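Local coordinates for osmotically inducible lipoprotein OsmE (PDB 4DM5) that is of unknown function but, as a putative osmotically inducible lipoprotein with a BamE-family domain, probably works attached to a membrane of the cell envelope, at residues Gln44-Leu58 / Asp78-Glu92. Residues are numbered along the deposited sequence; the frame is centred on the assembly and turned at random.
Sequences QKRLMKPGSCNSYIL and DGSGFLSCSELDRHE
Glu92 meets Arg46 and Lys49, Asp89 meets Leu47, and Cys85 is joined to Cys53, so that helix 85-94 touches both strand 52-60 and the hairpin loop before it. Glu92 OE2, through its syn lone pair, takes a nearly straight, in-plane bond from Arg46 NH2 (3.1 Å), while Lys49, its CB over one face of the guanidinium, crosses Glu92 at about a right angle and adds a long salt bridge. A bend at chi3 (84°) turns the Arg46 guanidinium so that its other terminal nitrogen, NH1, reaches Asp78 OD2 at 2.9 Å, the two planes nearly perpendicular. NH1 also hydrogen-bonds to Phe71 O, and Asp78 OD1 to Ser70 OG, tying the network to the last two strands. One turn before Glu92, Asp89 OD1 accepts a hydrogen bond from Leu47 N (2.9 Å) from above the carboxylate plane; a water joins this oxygen to Glu92 OE1 and Met48 N. Cys85, in the first turn, is disulfide-bonded to Cys53 (SG to SG 2.1 Å), and Leu88 CD2 packs on Cys53 SG at 4.0 Å. A capping box of Ser84 and Glu87 starts the helix beside this bridge. The C-terminal helix is thus held covalently to the strand at its start and by polar and ionic bonds to the hairpin loop farther along, and Arg46 would be expected to lower the pKa of Asp78 and Glu92, keeping them ionised.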
# COMPACT_ATOMS: atom_id res chain seq x y z
N GLN A 44 8.18 6.34 -0.05
CA GLN A 44 8.95 6.93 -1.17
C GLN A 44 8.06 7.73 -2.08
O GLN A 44 6.80 7.66 -2.10
CB GLN A 44 9.67 5.85 -1.95
CG GLN A 44 8.68 4.88 -2.64
CD GLN A 44 9.32 3.59 -3.19
OE1 GLN A 44 9.19 3.32 -4.37
NE2 GLN A 44 9.95 2.77 -2.34
N LYS A 45 8.72 8.60 -2.85
CA LYS A 45 8.05 9.31 -3.85
C LYS A 45 7.73 8.33 -4.96
O LYS A 45 8.52 7.41 -5.24
CB LYS A 45 9.10 10.37 -4.37
CG LYS A 45 8.61 11.00 -5.65
CD LYS A 45 7.65 12.13 -5.35
CE LYS A 45 6.96 12.57 -6.62
NZ LYS A 45 6.15 11.53 -7.28
N ARG A 46 6.57 8.46 -5.62
CA ARG A 46 6.20 7.60 -6.76
C ARG A 46 7.11 7.94 -7.92
O ARG A 46 7.26 9.12 -8.24
CB ARG A 46 4.72 7.61 -7.20
CG ARG A 46 3.77 7.19 -6.13
CD ARG A 46 2.39 7.61 -6.61
NE ARG A 46 1.72 6.65 -7.51
CZ ARG A 46 0.40 6.67 -7.65
NH1 ARG A 46 -0.22 7.51 -6.92
NH2 ARG A 46 -0.26 5.83 -8.42
N LEU A 47 7.67 6.91 -8.53
CA LEU A 47 8.60 7.19 -9.62
C LEU A 47 7.96 7.83 -10.81
O LEU A 47 8.53 8.77 -11.36
CB LEU A 47 9.29 5.86 -10.01
CG LEU A 47 10.44 6.00 -11.00
CD1 LEU A 47 11.67 6.65 -10.31
CD2 LEU A 47 10.79 4.61 -11.54
N MSE A 48 6.79 7.33 -11.23
CA MSE A 48 6.18 7.71 -12.51
C MSE A 48 4.99 8.64 -12.47
O MSE A 48 4.60 9.13 -13.51
CB MSE A 48 5.72 6.49 -13.29
CG MSE A 48 6.89 5.50 -13.38
SE MSE A 48 8.42 6.08 -14.53
CE MSE A 48 7.06 6.39 -15.91
N LYS A 49 4.37 8.84 -11.30
CA LYS A 49 3.11 9.66 -11.14
C LYS A 49 3.32 10.66 -10.01
O LYS A 49 4.16 10.43 -9.15
CB LYS A 49 1.91 8.79 -10.80
CG LYS A 49 1.52 7.91 -11.93
CD LYS A 49 0.22 7.18 -11.77
CE LYS A 49 0.13 6.25 -12.97
NZ LYS A 49 -0.90 5.18 -12.85
N PRO A 50 2.56 11.79 -10.00
CA PRO A 50 2.65 12.57 -8.76
C PRO A 50 2.19 11.69 -7.57
O PRO A 50 1.34 10.77 -7.72
CB PRO A 50 1.66 13.73 -9.01
CG PRO A 50 1.93 14.03 -10.46
CD PRO A 50 2.04 12.64 -11.10
N GLY A 51 2.74 11.98 -6.40
CA GLY A 51 2.23 11.41 -5.14
C GLY A 51 3.30 10.48 -4.58
O GLY A 51 4.48 10.51 -5.03
N SER A 52 2.93 9.60 -3.67
CA SER A 52 3.86 8.92 -2.88
C SER A 52 3.30 7.52 -2.58
O SER A 52 2.19 7.20 -2.97
CB SER A 52 4.07 9.57 -1.58
OG SER A 52 2.84 9.63 -0.95
N CYS A 53 4.15 6.71 -2.04
CA CYS A 53 3.74 5.28 -1.86
C CYS A 53 4.30 4.81 -0.50
O CYS A 53 5.44 5.04 -0.14
CB CYS A 53 4.31 4.46 -3.00
SG CYS A 53 3.70 2.75 -2.99
N ASN A 54 3.48 4.06 0.25
CA ASN A 54 3.94 3.41 1.48
C ASN A 54 4.03 1.91 1.30
O ASN A 54 3.08 1.29 0.74
CB ASN A 54 2.86 3.58 2.58
CG ASN A 54 2.65 5.03 3.12
OD1 ASN A 54 3.41 5.91 2.74
ND2 ASN A 54 1.68 5.23 3.99
N SER A 55 5.15 1.36 1.74
CA SER A 55 5.33 -0.14 1.55
C SER A 55 5.16 -0.77 2.90
O SER A 55 5.68 -0.27 3.94
CB SER A 55 6.72 -0.52 1.08
OG SER A 55 6.94 -0.20 -0.27
N TYR A 56 4.55 -1.97 2.93
CA TYR A 56 4.35 -2.76 4.19
C TYR A 56 4.63 -4.20 3.96
O TYR A 56 4.71 -4.66 2.75
CB TYR A 56 2.89 -2.67 4.64
CG TYR A 56 2.35 -1.24 4.74
CD1 TYR A 56 2.42 -0.60 5.96
CD2 TYR A 56 1.81 -0.59 3.67
CE1 TYR A 56 1.92 0.70 6.11
CE2 TYR A 56 1.29 0.73 3.74
CZ TYR A 56 1.33 1.36 5.01
OH TYR A 56 0.82 2.60 5.19
N ILE A 57 4.86 -4.91 5.06
CA ILE A 57 4.86 -6.36 4.96
C ILE A 57 3.71 -6.78 5.89
O ILE A 57 3.75 -6.56 7.10
CB ILE A 57 6.20 -6.96 5.47
CG1 ILE A 57 7.35 -6.49 4.58
CG2 ILE A 57 6.00 -8.49 5.59
CD1 ILE A 57 7.38 -7.02 3.17
N LEU A 58 2.72 -7.44 5.33
CA LEU A 58 1.64 -7.99 6.17
C LEU A 58 2.14 -9.29 6.75
O LEU A 58 2.88 -10.06 6.03
CB LEU A 58 0.42 -8.27 5.31
CG LEU A 58 -0.18 -7.11 4.49
CD1 LEU A 58 -1.31 -7.63 3.61
CD2 LEU A 58 -0.55 -5.94 5.39
N ASP A 78 -5.05 6.60 -3.78
CA ASP A 78 -5.52 6.27 -5.16
C ASP A 78 -5.26 4.80 -5.47
O ASP A 78 -5.66 4.36 -6.56
CB ASP A 78 -5.01 7.20 -6.25
CG ASP A 78 -3.55 7.11 -6.42
OD1 ASP A 78 -2.84 6.38 -5.67
OD2 ASP A 78 -3.02 7.81 -7.40
N GLY A 79 -4.66 4.07 -4.57
CA GLY A 79 -4.37 2.64 -4.87
C GLY A 79 -3.87 1.87 -3.71
O GLY A 79 -3.36 2.45 -2.70
N SER A 80 -3.95 0.55 -3.81
CA SER A 80 -3.33 -0.32 -2.83
C SER A 80 -3.27 -1.70 -3.47
O SER A 80 -3.90 -1.94 -4.50
CB SER A 80 -4.10 -0.39 -1.46
OG SER A 80 -5.34 -1.08 -1.66
N GLY A 81 -2.45 -2.53 -2.92
CA GLY A 81 -2.35 -3.88 -3.58
C GLY A 81 -1.21 -4.68 -2.97
O GLY A 81 -0.44 -4.20 -2.15
N PHE A 82 -1.20 -5.97 -3.37
CA PHE A 82 -0.31 -6.91 -2.70
C PHE A 82 1.05 -6.97 -3.42
O PHE A 82 1.48 -8.03 -4.05
CB PHE A 82 -1.06 -8.29 -2.72
CG PHE A 82 -2.27 -8.33 -1.88
CD1 PHE A 82 -2.13 -8.57 -0.51
CD2 PHE A 82 -3.53 -8.03 -2.38
CE1 PHE A 82 -3.24 -8.60 0.33
CE2 PHE A 82 -4.62 -8.00 -1.52
CZ PHE A 82 -4.51 -8.34 -0.17
N LEU A 83 1.75 -5.83 -3.44
CA LEU A 83 3.13 -5.74 -3.97
C LEU A 83 3.82 -4.57 -3.30
O LEU A 83 3.13 -3.80 -2.59
CB LEU A 83 3.13 -5.67 -5.52
CG LEU A 83 2.26 -4.62 -6.15
CD1 LEU A 83 2.89 -4.20 -7.47
CD2 LEU A 83 0.80 -5.03 -6.44
N SER A 84 5.13 -4.49 -3.40
CA SER A 84 5.85 -3.37 -2.80
C SER A 84 5.77 -2.14 -3.63
O SER A 84 5.47 -2.19 -4.77
CB SER A 84 7.35 -3.74 -2.69
OG SER A 84 7.94 -3.87 -3.95
N CYS A 85 6.13 -1.01 -3.02
CA CYS A 85 6.18 0.21 -3.81
C CYS A 85 7.24 0.18 -4.99
O CYS A 85 6.96 0.80 -6.06
CB CYS A 85 6.45 1.43 -2.94
SG CYS A 85 5.10 1.82 -1.80
N SER A 86 8.35 -0.51 -4.80
CA SER A 86 9.32 -0.59 -5.88
C SER A 86 8.83 -1.51 -6.98
O SER A 86 8.99 -1.10 -8.17
CB SER A 86 10.72 -0.84 -5.42
OG SER A 86 10.84 -2.17 -5.04
N GLU A 87 8.03 -2.55 -6.63
CA GLU A 87 7.31 -3.28 -7.65
C GLU A 87 6.31 -2.44 -8.43
O GLU A 87 6.13 -2.60 -9.62
CB GLU A 87 6.76 -4.63 -7.14
CG GLU A 87 7.76 -5.62 -6.52
CD GLU A 87 6.98 -6.83 -5.96
OE1 GLU A 87 6.32 -6.83 -4.84
OE2 GLU A 87 6.96 -7.83 -6.71
N LEU A 88 5.58 -1.61 -7.70
CA LEU A 88 4.65 -0.73 -8.30
C LEU A 88 5.41 0.18 -9.31
O LEU A 88 4.95 0.30 -10.42
CB LEU A 88 3.94 0.09 -7.17
CG LEU A 88 2.90 1.06 -7.73
CD1 LEU A 88 1.89 0.26 -8.54
CD2 LEU A 88 2.16 1.60 -6.51
N ASP A 89 6.52 0.73 -8.85
CA ASP A 89 7.29 1.68 -9.76
C ASP A 89 7.69 0.92 -11.00
O ASP A 89 7.55 1.50 -12.13
CB ASP A 89 8.51 2.14 -9.04
CG ASP A 89 8.25 3.30 -8.10
OD1 ASP A 89 7.19 4.08 -8.10
OD2 ASP A 89 9.16 3.44 -7.26
N ARG A 90 8.13 -0.31 -10.78
CA ARG A 90 8.55 -1.23 -11.95
C ARG A 90 7.35 -1.38 -12.94
O ARG A 90 7.45 -1.11 -14.17
CB ARG A 90 9.25 -2.53 -11.40
CG ARG A 90 9.58 -3.72 -12.27
CD ARG A 90 11.06 -3.64 -12.61
NE ARG A 90 11.09 -2.94 -13.87
CZ ARG A 90 12.16 -2.39 -14.46
NH1 ARG A 90 11.98 -1.84 -15.66
NH2 ARG A 90 13.37 -2.35 -13.87
N HIS A 91 6.16 -1.66 -12.42
CA HIS A 91 4.96 -1.67 -13.21
C HIS A 91 4.50 -0.38 -13.86
O HIS A 91 4.07 -0.41 -15.03
CB HIS A 91 3.77 -2.27 -12.40
CG HIS A 91 2.54 -2.45 -13.26
ND1 HIS A 91 1.48 -1.62 -13.18
CD2 HIS A 91 2.28 -3.34 -14.30
CE1 HIS A 91 0.56 -1.97 -14.10
NE2 HIS A 91 1.04 -3.04 -14.78
N GLU A 92 4.50 0.75 -13.18
CA GLU A 92 4.04 1.99 -13.81
C GLU A 92 5.05 2.42 -14.92
O GLU A 92 4.63 3.09 -15.89
CB GLU A 92 3.71 3.12 -12.81
CG GLU A 92 2.46 2.76 -11.96
CD GLU A 92 2.04 3.78 -10.86
OE1 GLU A 92 2.75 4.79 -10.68
OE2 GLU A 92 1.00 3.56 -10.14
O HOH W 1 -3.21 4.34 -8.64
O HOH W 2 -2.64 6.09 -9.83
O HOH W 3 5.49 4.92 -10.10
O HOH W 4 9.17 -0.82 -1.99